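Local coordinates for protein CLPV1 (Pseudomonas aeruginosa, PDB 4UQW) that is the N-terminal domain of a type VI secretion ATPase of the Clp family and probably takes part in recognising the TssB-TssC sheath for disassembly, at residues A[10-15]-A[92-97]; A[98-103]-A[124-129]. All coordinates share one frame; numbering follows the deposited sequence.

Contact 1. Residues A[10-15]-A[92-97]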
loop_
_atom_site.group_PDB
_atom_site.type_symbol
_atom_site.label_atom_id
_atom_site.label_comp_id
_atom_site.label_asym_id
_atom_site.label_seq_id
_atom_site.Cartn_x
_atom_site.Cartn_y
_atom_site.Cartn_z
ATOM N N ALA A 10 6.921 14.754 6.681
ATOM C CA ALA A 10 7.531 14.911 5.353
ATOM C C ALA A 10 7.339 13.679 4.469
ATOM O O ALA A 10 7.020 13.822 3.264
ATOM C CB ALA A 10 9.062 15.187 5.500
ATOM N N LEU A 11 7.539 12.505 5.044
ATOM C CA LEU A 11 7.459 11.253 4.290
ATOM C C LEU A 11 6.027 11.022 3.774
ATOM O O LEU A 11 5.771 10.874 2.567
ATOM C CB LEU A 11 7.920 10.100 5.203
ATOM C CG LEU A 11 7.789 8.699 4.641
ATOM C CD1 LEU A 11 8.683 8.503 3.423
ATOM C CD2 LEU A 11 8.103 7.697 5.808
ATOM N N PHE A 12 5.063 10.987 4.721
ATOM C CA PHE A 12 3.675 10.754 4.321
ATOM C C PHE A 12 3.092 11.918 3.551
ATOM O O PHE A 12 2.167 11.731 2.776
ATOM C CB PHE A 12 2.814 10.468 5.586
ATOM C CG PHE A 12 3.073 9.085 6.137
ATOM C CD1 PHE A 12 4.207 8.811 6.904
ATOM C CD2 PHE A 12 2.212 8.000 5.800
ATOM C CE1 PHE A 12 4.490 7.491 7.385
ATOM C CE2 PHE A 12 2.494 6.677 6.241
ATOM C CZ PHE A 12 3.639 6.421 7.024
ATOM N N GLY A 13 3.669 13.110 3.741
ATOM C CA GLY A 13 3.270 14.294 2.998
ATOM C C GLY A 13 3.474 14.113 1.491
ATOM O O GLY A 13 2.820 14.837 0.710
ATOM N N LYS A 14 4.301 13.142 1.067
ATOM C CA LYS A 14 4.429 12.918 -0.366
ATOM C C LYS A 14 3.274 12.112 -0.981
ATOM O O LYS A 14 3.141 12.056 -2.202
ATOM C CB LYS A 14 5.724 12.157 -0.676
ATOM C CG LYS A 14 6.985 12.942 -0.297
ATOM C CD LYS A 14 7.013 14.286 -1.080
ATOM C CE LYS A 14 8.416 14.921 -0.874
ATOM N NZ LYS A 14 8.548 16.295 -1.535
ATOM N N LEU A 15 2.428 11.494 -0.154
ATOM C CA LEU A 15 1.311 10.704 -0.662
ATOM C C LEU A 15 0.285 11.574 -1.377
ATOM O O LEU A 15 0.036 12.727 -0.946
ATOM C CB LEU A 15 0.611 9.959 0.477
ATOM C CG LEU A 15 1.455 8.873 1.157
ATOM C CD1 LEU A 15 0.700 8.326 2.312
ATOM C CD2 LEU A 15 1.799 7.696 0.225
ATOM N N SER A 92 6.359 -0.422 10.740
ATOM C CA SER A 92 7.542 -0.008 10.025
ATOM C C SER A 92 7.384 -0.276 8.523
ATOM O O SER A 92 7.901 0.465 7.691
ATOM C CB SER A 92 8.765 -0.730 10.595
ATOM O OG SER A 92 9.941 -0.357 9.911
ATOM N N HIS A 93 6.714 -1.362 8.119
ATOM C CA HIS A 93 6.575 -1.608 6.687
ATOM C C HIS A 93 5.752 -0.565 5.972
ATOM O O HIS A 93 5.940 -0.349 4.762
ATOM C CB HIS A 93 5.955 -3.012 6.448
ATOM C CG HIS A 93 6.942 -4.128 6.641
ATOM N ND1 HIS A 93 6.543 -5.437 6.812
ATOM C CD2 HIS A 93 8.298 -4.134 6.679
ATOM C CE1 HIS A 93 7.610 -6.205 6.910
ATOM N NE2 HIS A 93 8.692 -5.449 6.814
ATOM N N VAL A 94 4.810 0.099 6.664
ATOM C CA VAL A 94 4.030 1.121 6.003
ATOM C C VAL A 94 4.963 2.341 5.741
ATOM O O VAL A 94 4.969 2.888 4.609
ATOM C CB VAL A 94 2.821 1.515 6.892
ATOM C CG1 VAL A 94 2.216 2.839 6.443
ATOM C CG2 VAL A 94 1.805 0.390 6.802
ATOM N N GLU A 95 5.794 2.712 6.723
ATOM C CA GLU A 95 6.779 3.811 6.521
ATOM C C GLU A 95 7.702 3.440 5.356
ATOM O O GLU A 95 7.983 4.267 4.486
ATOM C CB GLU A 95 7.672 4.092 7.750
ATOM C CG GLU A 95 6.864 4.533 8.972
ATOM C CD GLU A 95 7.794 4.773 10.154
ATOM O OE1 GLU A 95 8.974 4.318 10.145
ATOM O OE2 GLU A 95 7.387 5.422 11.113
ATOM N N GLU A 96 8.206 2.207 5.380
ATOM C CA GLU A 96 9.173 1.832 4.351
ATOM C C GLU A 96 8.545 1.833 2.972
ATOM O O GLU A 96 9.177 2.237 1.965
ATOM C CB GLU A 96 9.706 0.428 4.662
ATOM C CG GLU A 96 11.018 0.179 3.935
ATOM C CD GLU A 96 11.669 -1.150 4.272
ATOM O OE1 GLU A 96 11.296 -1.837 5.306
ATOM O OE2 GLU A 96 12.548 -1.499 3.438
ATOM N N ALA A 97 7.311 1.374 2.857
ATOM C CA ALA A 97 6.669 1.400 1.551
ATOM C C ALA A 97 6.510 2.837 1.034
ATOM O O ALA A 97 6.632 3.032 -0.178
ATOM C CB ALA A 97 5.250 0.675 1.605
#

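Contact 2. Residues A[98-103]-A[124-129]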
loop_
_atom_site.group_PDB
_atom_site.type_symbol
_atom_site.label_atom_id
_atom_site.label_comp_id
_atom_site.label_asym_id
_atom_site.label_seq_id
_atom_site.Cartn_x
_atom_site.Cartn_y
_atom_site.Cartn_z
ATOM N N VAL A 98 6.190 3.796 1.910
ATOM C CA VAL A 98 6.069 5.166 1.411
ATOM C C VAL A 98 7.438 5.626 0.918
ATOM O O VAL A 98 7.498 6.251 -0.160
ATOM C CB VAL A 98 5.547 6.117 2.507
ATOM C CG1 VAL A 98 5.451 7.570 1.946
ATOM C CG2 VAL A 98 4.131 5.684 2.954
ATOM N N GLU A 99 8.520 5.345 1.664
ATOM C CA GLU A 99 9.859 5.764 1.166
ATOM C C GLU A 99 10.144 5.159 -0.225
ATOM O O GLU A 99 10.629 5.878 -1.121
ATOM C CB GLU A 99 10.945 5.368 2.183
ATOM C CG GLU A 99 12.302 5.847 1.710
ATOM C CD GLU A 99 13.428 5.487 2.653
ATOM O OE1 GLU A 99 13.351 5.815 3.855
ATOM O OE2 GLU A 99 14.342 4.884 2.144
ATOM N N ARG A 100 9.936 3.853 -0.381
ATOM C CA ARG A 100 10.221 3.253 -1.679
ATOM C C ARG A 100 9.292 3.767 -2.757
ATOM O O ARG A 100 9.731 3.944 -3.912
ATOM C CB ARG A 100 10.108 1.725 -1.599
ATOM C CG ARG A 100 10.957 1.122 -0.472
ATOM C CD ARG A 100 12.441 1.569 -0.492
ATOM N NE ARG A 100 13.121 1.313 -1.729
ATOM C CZ ARG A 100 14.204 2.046 -2.065
ATOM N NH1 ARG A 100 14.659 2.959 -1.200
ATOM N NH2 ARG A 100 14.825 1.844 -3.197
ATOM N N GLY A 101 8.016 4.052 -2.434
ATOM C CA GLY A 101 7.136 4.652 -3.438
ATOM C C GLY A 101 7.608 6.034 -3.846
ATOM O O GLY A 101 7.446 6.390 -5.020
ATOM N N TRP A 102 8.115 6.802 -2.880
ATOM C CA TRP A 102 8.708 8.114 -3.213
ATOM C C TRP A 102 9.935 7.947 -4.106
ATOM O O TRP A 102 10.089 8.730 -5.081
ATOM C CB TRP A 102 9.085 8.859 -1.932
ATOM C CG TRP A 102 9.884 10.139 -2.181
ATOM C CD1 TRP A 102 11.149 10.389 -1.725
ATOM C CD2 TRP A 102 9.494 11.304 -2.947
ATOM N NE1 TRP A 102 11.584 11.650 -2.133
ATOM C CE2 TRP A 102 10.583 12.208 -2.887
ATOM C CE3 TRP A 102 8.343 11.653 -3.664
ATOM C CZ2 TRP A 102 10.569 13.462 -3.500
ATOM C CZ3 TRP A 102 8.329 12.915 -4.306
ATOM C CH2 TRP A 102 9.419 13.785 -4.190
ATOM N N VAL A 103 10.843 7.022 -3.786
ATOM C CA VAL A 103 11.994 6.821 -4.668
ATOM C C VAL A 103 11.617 6.520 -6.094
ATOM O O VAL A 103 12.139 7.154 -7.036
ATOM C CB VAL A 103 12.873 5.678 -4.108
ATOM C CG1 VAL A 103 13.899 5.177 -5.162
ATOM C CG2 VAL A 103 13.577 6.163 -2.816
ATOM N N LEU A 124 7.463 -4.112 -4.537
ATOM C CA LEU A 124 7.979 -5.248 -5.302
ATOM C C LEU A 124 9.480 -5.214 -5.468
ATOM O O LEU A 124 10.128 -6.268 -5.596
ATOM C CB LEU A 124 7.322 -5.328 -6.703
ATOM C CG LEU A 124 5.815 -5.631 -6.678
ATOM C CD1 LEU A 124 5.198 -5.437 -8.075
ATOM C CD2 LEU A 124 5.554 -7.036 -6.104
ATOM N N LYS A 125 10.055 -4.018 -5.456
ATOM C CA LYS A 125 11.501 -3.870 -5.598
ATOM C C LYS A 125 12.300 -4.007 -4.327
ATOM O O LYS A 125 13.527 -3.914 -4.374
ATOM C CB LYS A 125 11.803 -2.523 -6.218
ATOM C CG LYS A 125 11.336 -2.368 -7.642
ATOM C CD LYS A 125 12.102 -3.269 -8.619
ATOM C CE LYS A 125 13.565 -2.814 -8.825
ATOM N NZ LYS A 125 14.219 -3.709 -9.864
ATOM N N THR A 126 11.644 -4.255 -3.201
ATOM C CA THR A 126 12.333 -4.368 -1.914
ATOM C C THR A 126 12.032 -5.769 -1.376
ATOM O O THR A 126 10.901 -5.986 -1.032
ATOM C CB THR A 126 11.811 -3.316 -0.947
ATOM O OG1 THR A 126 11.910 -2.005 -1.561
ATOM C CG2 THR A 126 12.582 -3.354 0.412
ATOM N N PRO A 127 13.014 -6.660 -1.278
ATOM C CA PRO A 127 12.644 -8.050 -0.965
ATOM C C PRO A 127 11.843 -8.263 0.319
ATOM O O PRO A 127 10.890 -9.073 0.319
ATOM C CB PRO A 127 14.002 -8.722 -0.871
ATOM C CG PRO A 127 14.813 -7.958 -1.915
ATOM C CD PRO A 127 14.386 -6.523 -1.787
ATOM N N SER A 128 12.182 -7.547 1.384
ATOM C CA SER A 128 11.412 -7.724 2.638
ATOM C C SER A 128 9.956 -7.273 2.505
ATOM O O SER A 128 9.028 -7.909 3.086
ATOM C CB SER A 128 12.078 -6.963 3.771
ATOM O OG SER A 128 12.139 -5.591 3.434
ATOM N N LEU A 129 9.697 -6.207 1.740
ATOM C CA LEU A 129 8.322 -5.736 1.534
ATOM C C LEU A 129 7.586 -6.653 0.589
ATOM O O LEU A 129 6.419 -6.954 0.832
ATOM C CB LEU A 129 8.312 -4.280 0.968
ATOM C CG LEU A 129 9.000 -3.298 1.900
ATOM C CD1 LEU A 129 8.919 -1.929 1.227
ATOM C CD2 LEU A 129 8.324 -3.225 3.294
#

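Contact 1. Residues A[10-15]-A[92-97]
Phe-12 reaches helix 92-108 with the far end of its ring. Its CB leaves the backbone pointing past that helix, not at it, and chi1 of -74°, with CG anti to the carbonyl carbon, swings the far edge of the ring near. Beyond CG the two arms divide the neighbours: CE2 meets Val-94 CG1 at 3.9 Å, while CE1 approaches Glu-95 CG at 4.1 Å. CZ, at the tip, touches the same Val-94 methyl and comes to 4.1 Å from Glu-95 CA. The valine methyl lies in the ring plane, so the ring enters edge-on between two consecutive residues of the helix.

Next to it, Leu-11 CD2 lies 3.7 Å from Glu-95 O, a van der Waals contact; the leucine and glutamate side chains cross at about a right angle. Extended beyond CG, Glu-95 lends the ring its aliphatic part, and its carboxylate forms a salt bridge with Arg-8, one turn before Phe-12.

Benzamidine lies about 4 Å from the Phe-12 side chain, in a pocket completed by Arg-8, Tyr-20 and Leu-90 of strand 89-90. Phe-12 and Val-94 also touch Ile-23, and helix 8-12 packs on both helix 17-33 and helix 92-108.

Contact 2. Residues A[98-103]-A[124-129]
The guanidinium group of Arg-100 has Val-103 CB over one face, 4.2 Å above the plane and displaced toward the rim. At its edge, in the plane, lies Glu-99 OE2; the resulting salt bridge is long, with Arg-100 NH1 and Glu-99 OE2 3.9 Å apart. Thr-126 OG1 approaches obliquely from the segment 124-129, 3.5 Å from Arg-100 NE, without forming a hydrogen bond to it.

The closer meeting is with the arginine's aliphatic part. Thr-126 OG1 stands 3.4 Å from Arg-100 CG and 3.8 Å from Arg-100 CD, the two side chains crossing at about a right angle. Bends at chi2 (-52°) and chi3 (-56°) turn the arginine along its own helix toward the C-terminal end, which brings NE round to the same hydroxyl and the head group over Val-103. Leu-129 CD1 also packs against Arg-100 CG at 4.0 Å.

Thr-126 occupies the N-cap position of helix 127-136, yet its side chain makes no capping bond: OG1 is instead hydrogen-bonded to the carbonyl oxygen of Gly-122 in the preceding helix. With its hydrogen so engaged, the hydroxyl may present lone-pair density to Arg-100 NE. Any stabilisation from the long Glu-99 pair is probably modest. With no hydrogen bond or salt bridge between the segments, van der Waals contact joins helix 92-108 to the turn between helices 116-124 and 127-136.

Overall arrangement
From the N terminus, contact 1 closes a long, largely helical loop by bringing residues 10-15 against the first turns of helix 92-108. The chain then runs directly from 92-97 into 98-103, where contact 2 opens; it closes, after 20 intervening residues, at 124-129, the turn into helix 127-136. The two loops follow in series, without nesting or crossing, and share helix 92-108. Their centres are 10 Å apart and their residues touch: Leu-11 also packs on Val-98 and Glu-99, and Leu-129 on His-93 and Glu-96. Helix 92-108 thus joins the N-terminal segment beside the benzamidine pocket to the later helices of the domain.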